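Local coordinates for chorismate mutase protein (PDB 3RMI), which probably catalyses the rearrangement of chorismate to prephenate, the first committed step toward phenylalanine and tyrosine, as a dimeric, all-helical chorismate mutase, at residues R35-A47 with I87-A99. Sequence-based numbering, arbitrary orientation.
With MLT (D-malate), chain D; EDO (1,2-ethanediol), chain B.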
loop_
_atom_site.group_PDB
_atom_site.type_symbol
_atom_site.label_atom_id
_atom_site.label_comp_id
_atom_site.label_asym_id
_atom_site.label_seq_id
_atom_site.Cartn_x
_atom_site.Cartn_y
_atom_site.Cartn_z
ATOM N N ARG A 35 -8.656 -0.569 -6.994
ATOM C CA ARG A 35 -7.948 -1.832 -7.263
ATOM C C ARG A 35 -8.762 -2.999 -6.750
ATOM O O ARG A 35 -8.856 -4.040 -7.423
ATOM C CB ARG A 35 -6.611 -1.860 -6.553
ATOM C CG ARG A 35 -5.636 -2.932 -7.097
ATOM C CD ARG A 35 -4.495 -3.100 -6.148
ATOM N NE ARG A 35 -3.407 -3.927 -6.653
ATOM C CZ ARG A 35 -3.427 -5.264 -6.703
ATOM N NH1 ARG A 35 -4.503 -5.956 -6.350
ATOM N NH2 ARG A 35 -2.374 -5.911 -7.134
ATOM N N PHE A 36 -9.352 -2.824 -5.555
ATOM C CA PHE A 36 -10.163 -3.879 -4.958
ATOM C C PHE A 36 -11.520 -4.055 -5.666
ATOM O O PHE A 36 -12.067 -5.150 -5.689
ATOM C CB PHE A 36 -10.293 -3.683 -3.440
ATOM C CG PHE A 36 -9.165 -4.306 -2.681
ATOM C CD1 PHE A 36 -9.167 -5.676 -2.422
ATOM C CD2 PHE A 36 -8.049 -3.568 -2.332
ATOM C CE1 PHE A 36 -8.107 -6.274 -1.760
ATOM C CE2 PHE A 36 -6.963 -4.169 -1.683
ATOM C CZ PHE A 36 -7.006 -5.517 -1.396
ATOM N N ARG A 37 -12.050 -2.994 -6.269
ATOM C CA ARG A 37 -13.195 -3.137 -7.133
ATOM C C ARG A 37 -12.826 -4.060 -8.288
ATOM O O ARG A 37 -13.584 -4.961 -8.597
ATOM C CB ARG A 37 -13.712 -1.780 -7.624
ATOM C CG ARG A 37 -14.781 -1.228 -6.684
ATOM C CD ARG A 37 -14.877 0.321 -6.628
ATOM N NE ARG A 37 -15.504 0.898 -7.828
ATOM C CZ ARG A 37 -16.805 1.128 -8.010
ATOM N NH1 ARG A 37 -17.693 0.829 -7.077
ATOM N NH2 ARG A 37 -17.226 1.665 -9.153
ATOM N N CYS A 38 -11.641 -3.890 -8.870
ATOM C CA CYS A 38 -11.209 -4.759 -9.979
ATOM C C CYS A 38 -10.963 -6.163 -9.545
ATOM O O CYS A 38 -11.462 -7.076 -10.168
ATOM C CB CYS A 38 -9.932 -4.263 -10.637
ATOM S SG CYS A 38 -10.217 -2.870 -11.634
ATOM N N THR A 39 -10.195 -6.354 -8.483
ATOM C CA THR A 39 -9.886 -7.720 -8.061
ATOM C C THR A 39 -11.121 -8.437 -7.581
ATOM O O THR A 39 -11.146 -9.658 -7.572
ATOM C CB THR A 39 -8.827 -7.795 -6.968
ATOM O OG1 THR A 39 -9.240 -7.012 -5.833
ATOM C CG2 THR A 39 -7.485 -7.336 -7.495
ATOM N N GLN A 40 -12.140 -7.719 -7.159
ATOM C CA GLN A 40 -13.391 -8.369 -6.758
ATOM C C GLN A 40 -14.183 -8.791 -7.978
ATOM O O GLN A 40 -14.891 -9.801 -7.937
ATOM C CB GLN A 40 -14.240 -7.459 -5.838
ATOM C CG GLN A 40 -13.734 -7.466 -4.370
ATOM C CD GLN A 40 -14.199 -6.250 -3.493
ATOM O OE1 GLN A 40 -15.195 -5.572 -3.795
ATOM N NE2 GLN A 40 -13.477 -6.004 -2.400
ATOM N N ALA A 41 -14.077 -8.019 -9.060
ATOM C CA ALA A 41 -14.675 -8.422 -10.315
ATOM C C ALA A 41 -13.932 -9.668 -10.844
ATOM O O ALA A 41 -14.561 -10.591 -11.339
ATOM C CB ALA A 41 -14.690 -7.276 -11.325
ATOM N N ILE A 42 -12.619 -9.742 -10.653
ATOM C CA ILE A 42 -11.865 -10.961 -10.987
ATOM C C ILE A 42 -12.310 -12.116 -10.105
ATOM O O ILE A 42 -12.486 -13.220 -10.594
ATOM C CB ILE A 42 -10.316 -10.774 -10.894
ATOM C CG1 ILE A 42 -9.843 -9.803 -11.985
ATOM C CG2 ILE A 42 -9.570 -12.146 -11.025
ATOM C CD1 ILE A 42 -8.348 -9.425 -11.897
ATOM N N GLY A 43 -12.513 -11.874 -8.810
ATOM C CA GLY A 43 -12.957 -12.953 -7.899
ATOM C C GLY A 43 -14.275 -13.612 -8.314
ATOM O O GLY A 43 -14.425 -14.854 -8.239
ATOM N N ARG A 44 -15.224 -12.800 -8.766
ATOM C CA ARG A 44 -16.548 -13.293 -9.175
ATOM C C ARG A 44 -16.425 -14.147 -10.460
ATOM O O ARG A 44 -16.998 -15.235 -10.577
ATOM C CB ARG A 44 -17.536 -12.120 -9.378
ATOM C CG ARG A 44 -17.911 -11.377 -8.060
ATOM C CD ARG A 44 -19.121 -10.439 -8.216
ATOM N NE ARG A 44 -18.754 -9.283 -9.040
ATOM C CZ ARG A 44 -18.141 -8.171 -8.591
ATOM N NH1 ARG A 44 -17.808 -8.032 -7.303
ATOM N NH2 ARG A 44 -17.846 -7.189 -9.443
ATOM N N LEU A 45 -15.646 -13.628 -11.393
ATOM C CA LEU A 45 -15.345 -14.305 -12.628
ATOM C C LEU A 45 -14.646 -15.649 -12.333
ATOM O O LEU A 45 -15.063 -16.713 -12.814
ATOM C CB LEU A 45 -14.475 -13.375 -13.473
ATOM C CG LEU A 45 -14.845 -13.143 -14.937
ATOM C CD1 LEU A 45 -16.358 -12.785 -15.160
ATOM C CD2 LEU A 45 -13.927 -12.079 -15.494
ATOM N N LYS A 46 -13.613 -15.618 -11.496
ATOM C CA LYS A 46 -12.905 -16.861 -11.166
ATOM C C LYS A 46 -13.867 -17.845 -10.527
ATOM O O LYS A 46 -13.858 -19.008 -10.877
ATOM C CB LYS A 46 -11.715 -16.623 -10.230
ATOM C CG LYS A 46 -10.493 -15.914 -10.874
ATOM C CD LYS A 46 -9.347 -15.857 -9.876
ATOM C CE LYS A 46 -8.087 -15.305 -10.470
ATOM N NZ LYS A 46 -6.918 -15.566 -9.549
ATOM N N ALA A 47 -14.704 -17.392 -9.597
ATOM C CA ALA A 47 -15.638 -18.292 -8.921
ATOM C C ALA A 47 -16.704 -18.894 -9.857
ATOM O O ALA A 47 -17.040 -20.096 -9.736
ATOM C CB ALA A 47 -16.297 -17.601 -7.732
ATOM N N ILE A 87 -0.655 -6.907 -0.597
ATOM C CA ILE A 87 -1.926 -6.713 -1.269
ATOM C C ILE A 87 -2.480 -8.050 -1.796
ATOM O O ILE A 87 -3.665 -8.354 -1.641
ATOM C CB ILE A 87 -1.807 -5.717 -2.419
ATOM C CG1 ILE A 87 -1.380 -4.344 -1.896
ATOM C CG2 ILE A 87 -3.120 -5.574 -3.117
ATOM C CD1 ILE A 87 -2.393 -3.744 -0.910
ATOM N N ILE A 88 -1.620 -8.865 -2.382
ATOM C CA ILE A 88 -2.089 -10.100 -3.027
ATOM C C ILE A 88 -2.652 -11.072 -2.014
ATOM O O ILE A 88 -3.575 -11.819 -2.313
ATOM C CB ILE A 88 -0.971 -10.784 -3.774
ATOM C CG1 ILE A 88 -0.638 -10.017 -5.050
ATOM C CG2 ILE A 88 -1.322 -12.271 -4.068
ATOM C CD1 ILE A 88 0.625 -10.620 -5.776
ATOM N N LYS A 89 -2.096 -11.076 -0.812
ATOM C CA LYS A 89 -2.600 -11.951 0.268
ATOM C C LYS A 89 -4.061 -11.591 0.620
ATOM O O LYS A 89 -4.900 -12.470 0.864
ATOM C CB LYS A 89 -1.694 -11.798 1.500
ATOM C CG LYS A 89 -1.776 -12.884 2.552
ATOM C CD LYS A 89 -1.026 -12.465 3.831
ATOM C CE LYS A 89 -1.264 -13.444 4.978
ATOM N NZ LYS A 89 -0.926 -12.790 6.290
ATOM N N GLU A 90 -4.377 -10.300 0.625
ATOM C CA GLU A 90 -5.738 -9.896 0.876
ATOM C C GLU A 90 -6.606 -10.325 -0.288
ATOM O O GLU A 90 -7.712 -10.813 -0.105
ATOM C CB GLU A 90 -5.811 -8.392 1.045
ATOM C CG GLU A 90 -7.200 -7.888 1.367
ATOM C CD GLU A 90 -7.742 -8.430 2.682
ATOM O OE1 GLU A 90 -6.939 -8.918 3.516
ATOM O OE2 GLU A 90 -8.968 -8.345 2.888
ATOM N N VAL A 91 -6.099 -10.132 -1.498
ATOM C CA VAL A 91 -6.854 -10.467 -2.710
ATOM C C VAL A 91 -7.188 -11.954 -2.756
ATOM O O VAL A 91 -8.310 -12.333 -3.078
ATOM C CB VAL A 91 -6.095 -10.055 -3.983
ATOM C CG1 VAL A 91 -6.771 -10.640 -5.225
ATOM C CG2 VAL A 91 -6.028 -8.518 -4.084
ATOM N N VAL A 92 -6.222 -12.786 -2.399
ATOM C CA VAL A 92 -6.396 -14.226 -2.442
ATOM C C VAL A 92 -7.448 -14.631 -1.409
ATOM O O VAL A 92 -8.340 -15.444 -1.701
ATOM C CB VAL A 92 -5.035 -14.952 -2.232
ATOM C CG1 VAL A 92 -5.248 -16.349 -1.761
ATOM C CG2 VAL A 92 -4.205 -14.918 -3.527
ATOM N N HIS A 93 -7.368 -14.042 -0.212
ATOM C CA HIS A 93 -8.434 -14.186 0.769
ATOM C C HIS A 93 -9.791 -13.802 0.176
ATOM O O HIS A 93 -10.772 -14.535 0.325
ATOM C CB HIS A 93 -8.177 -13.332 2.030
ATOM C CG HIS A 93 -9.289 -13.401 3.047
ATOM N ND1 HIS A 93 -10.019 -12.296 3.437
ATOM C CD2 HIS A 93 -9.813 -14.452 3.726
ATOM C CE1 HIS A 93 -10.933 -12.659 4.320
ATOM N NE2 HIS A 93 -10.828 -13.962 4.513
ATOM N N GLN A 94 -9.863 -12.652 -0.487
ATOM C CA GLN A 94 -11.145 -12.193 -0.999
ATOM C C GLN A 94 -11.685 -13.108 -2.085
ATOM O O GLN A 94 -12.898 -13.311 -2.184
ATOM C CB GLN A 94 -11.053 -10.776 -1.520
ATOM C CG GLN A 94 -11.286 -9.739 -0.445
ATOM C CD GLN A 94 -11.380 -8.320 -1.010
ATOM O OE1 GLN A 94 -11.552 -8.121 -2.225
ATOM N NE2 GLN A 94 -11.258 -7.332 -0.129
ATOM N N HIS A 95 -10.786 -13.651 -2.898
ATOM C CA HIS A 95 -11.175 -14.593 -3.933
ATOM C C HIS A 95 -11.770 -15.850 -3.330
ATOM O O HIS A 95 -12.760 -16.371 -3.827
ATOM C CB HIS A 95 -9.971 -14.953 -4.809
ATOM C CG HIS A 95 -9.601 -13.888 -5.794
ATOM N ND1 HIS A 95 -8.560 -14.031 -6.682
ATOM C CD2 HIS A 95 -10.152 -12.681 -6.053
ATOM C CE1 HIS A 95 -8.478 -12.954 -7.439
ATOM N NE2 HIS A 95 -9.436 -12.119 -7.080
ATOM N N GLU A 96 -11.157 -16.334 -2.260
ATOM C CA GLU A 96 -11.668 -17.503 -1.555
ATOM C C GLU A 96 -13.024 -17.224 -0.899
ATOM O O GLU A 96 -13.908 -18.092 -0.924
ATOM C CB GLU A 96 -10.648 -17.998 -0.518
ATOM C CG GLU A 96 -9.365 -18.580 -1.161
ATOM C CD GLU A 96 -8.221 -18.866 -0.173
ATOM O OE1 GLU A 96 -8.223 -18.341 0.980
ATOM O OE2 GLU A 96 -7.300 -19.621 -0.580
ATOM N N VAL A 97 -13.202 -16.026 -0.329
ATOM C CA VAL A 97 -14.492 -15.665 0.297
ATOM C C VAL A 97 -15.633 -15.599 -0.729
ATOM O O VAL A 97 -16.738 -16.087 -0.481
ATOM C CB VAL A 97 -14.408 -14.342 1.113
ATOM C CG1 VAL A 97 -15.816 -13.833 1.501
ATOM C CG2 VAL A 97 -13.560 -14.566 2.371
ATOM N N ILE A 98 -15.356 -15.023 -1.890
ATOM C CA ILE A 98 -16.339 -14.994 -2.962
ATOM C C ILE A 98 -16.716 -16.416 -3.418
ATOM O O ILE A 98 -17.890 -16.682 -3.661
ATOM C CB ILE A 98 -15.847 -14.100 -4.128
ATOM C CG1 ILE A 98 -15.830 -12.628 -3.662
ATOM C CG2 ILE A 98 -16.725 -14.249 -5.344
ATOM C CD1 ILE A 98 -14.738 -11.747 -4.285
ATOM N N ALA A 99 -15.745 -17.334 -3.484
ATOM C CA ALA A 99 -16.005 -18.715 -3.941
ATOM C C ALA A 99 -16.832 -19.518 -2.945
ATOM O O ALA A 99 -17.716 -20.295 -3.335
ATOM C CB ALA A 99 -14.701 -19.444 -4.226
HETATM C C1 MLT D . -5.561 -11.725 -9.442
HETATM O O1 MLT D . -5.905 -12.805 -10.013
HETATM O O2 MLT D . -5.486 -11.815 -8.224
HETATM C C2 MLT D . -5.293 -10.420 -10.159
HETATM O O3 MLT D . -4.861 -10.840 -11.415
HETATM C C3 MLT D . -4.254 -9.383 -9.725
HETATM C C4 MLT D . -3.683 -9.412 -8.293
HETATM O O4 MLT D . -3.089 -10.451 -7.819
HETATM O O5 MLT D . -3.728 -8.379 -7.566
HETATM C C1 EDO B . -12.413 -3.238 0.314
HETATM O O1 EDO B . -12.995 -2.476 1.379
HETATM C C2 EDO B . -11.000 -3.626 0.728
HETATM O O2 EDO B . -10.896 -5.050 0.748
HETATM O O HOH W 1 -13.052 -16.350 -6.588
#
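Helix 35-47 meets helix 87-99 at the malate-binding pocket of this all-helical, AroQ-type chorismate mutase dimer, with Phe36, His95 and Ile98 packed as knobs into holes. The axes of the two segments cross at -43°, 8.6 Å apart at closest approach. The His95 ring lies against Gly43, its CD2 3.4 Å from Gly43 CA. Its NE2 donates to Thr39 O at 3.0 Å. The acceptor lies close to the ring plane, but the bond is bent (141°). Thr39 O also accepts from Gly43 N; the two donors come from opposite faces of the carbonyl plane. Gln40 NE2 donates to Gln94 OE1 at 2.9 Å, from above the carbonyl plane. Gln94 OE1 also meets the edge of the Phe36 ring, 3.4 Å from CD1. At the pocket, the extended Arg35 brings NH1 and NH2 each to 2.8 Å from malate O5, while Ile87 CG2 covers one guanidinium face. Asp25 of the second subunit pairs with Arg35 NE. Lys46 NZ hydrogen-bonds malate O1 at 3.0 Å and also Pro52 O. Arg58, Gln62 and, from the second subunit, Arg18 hydrogen-bond malate too. Arg35 and Lys46 thus contribute at its two carboxylate ends, consistent with a site made for the dicarboxylate chorismate.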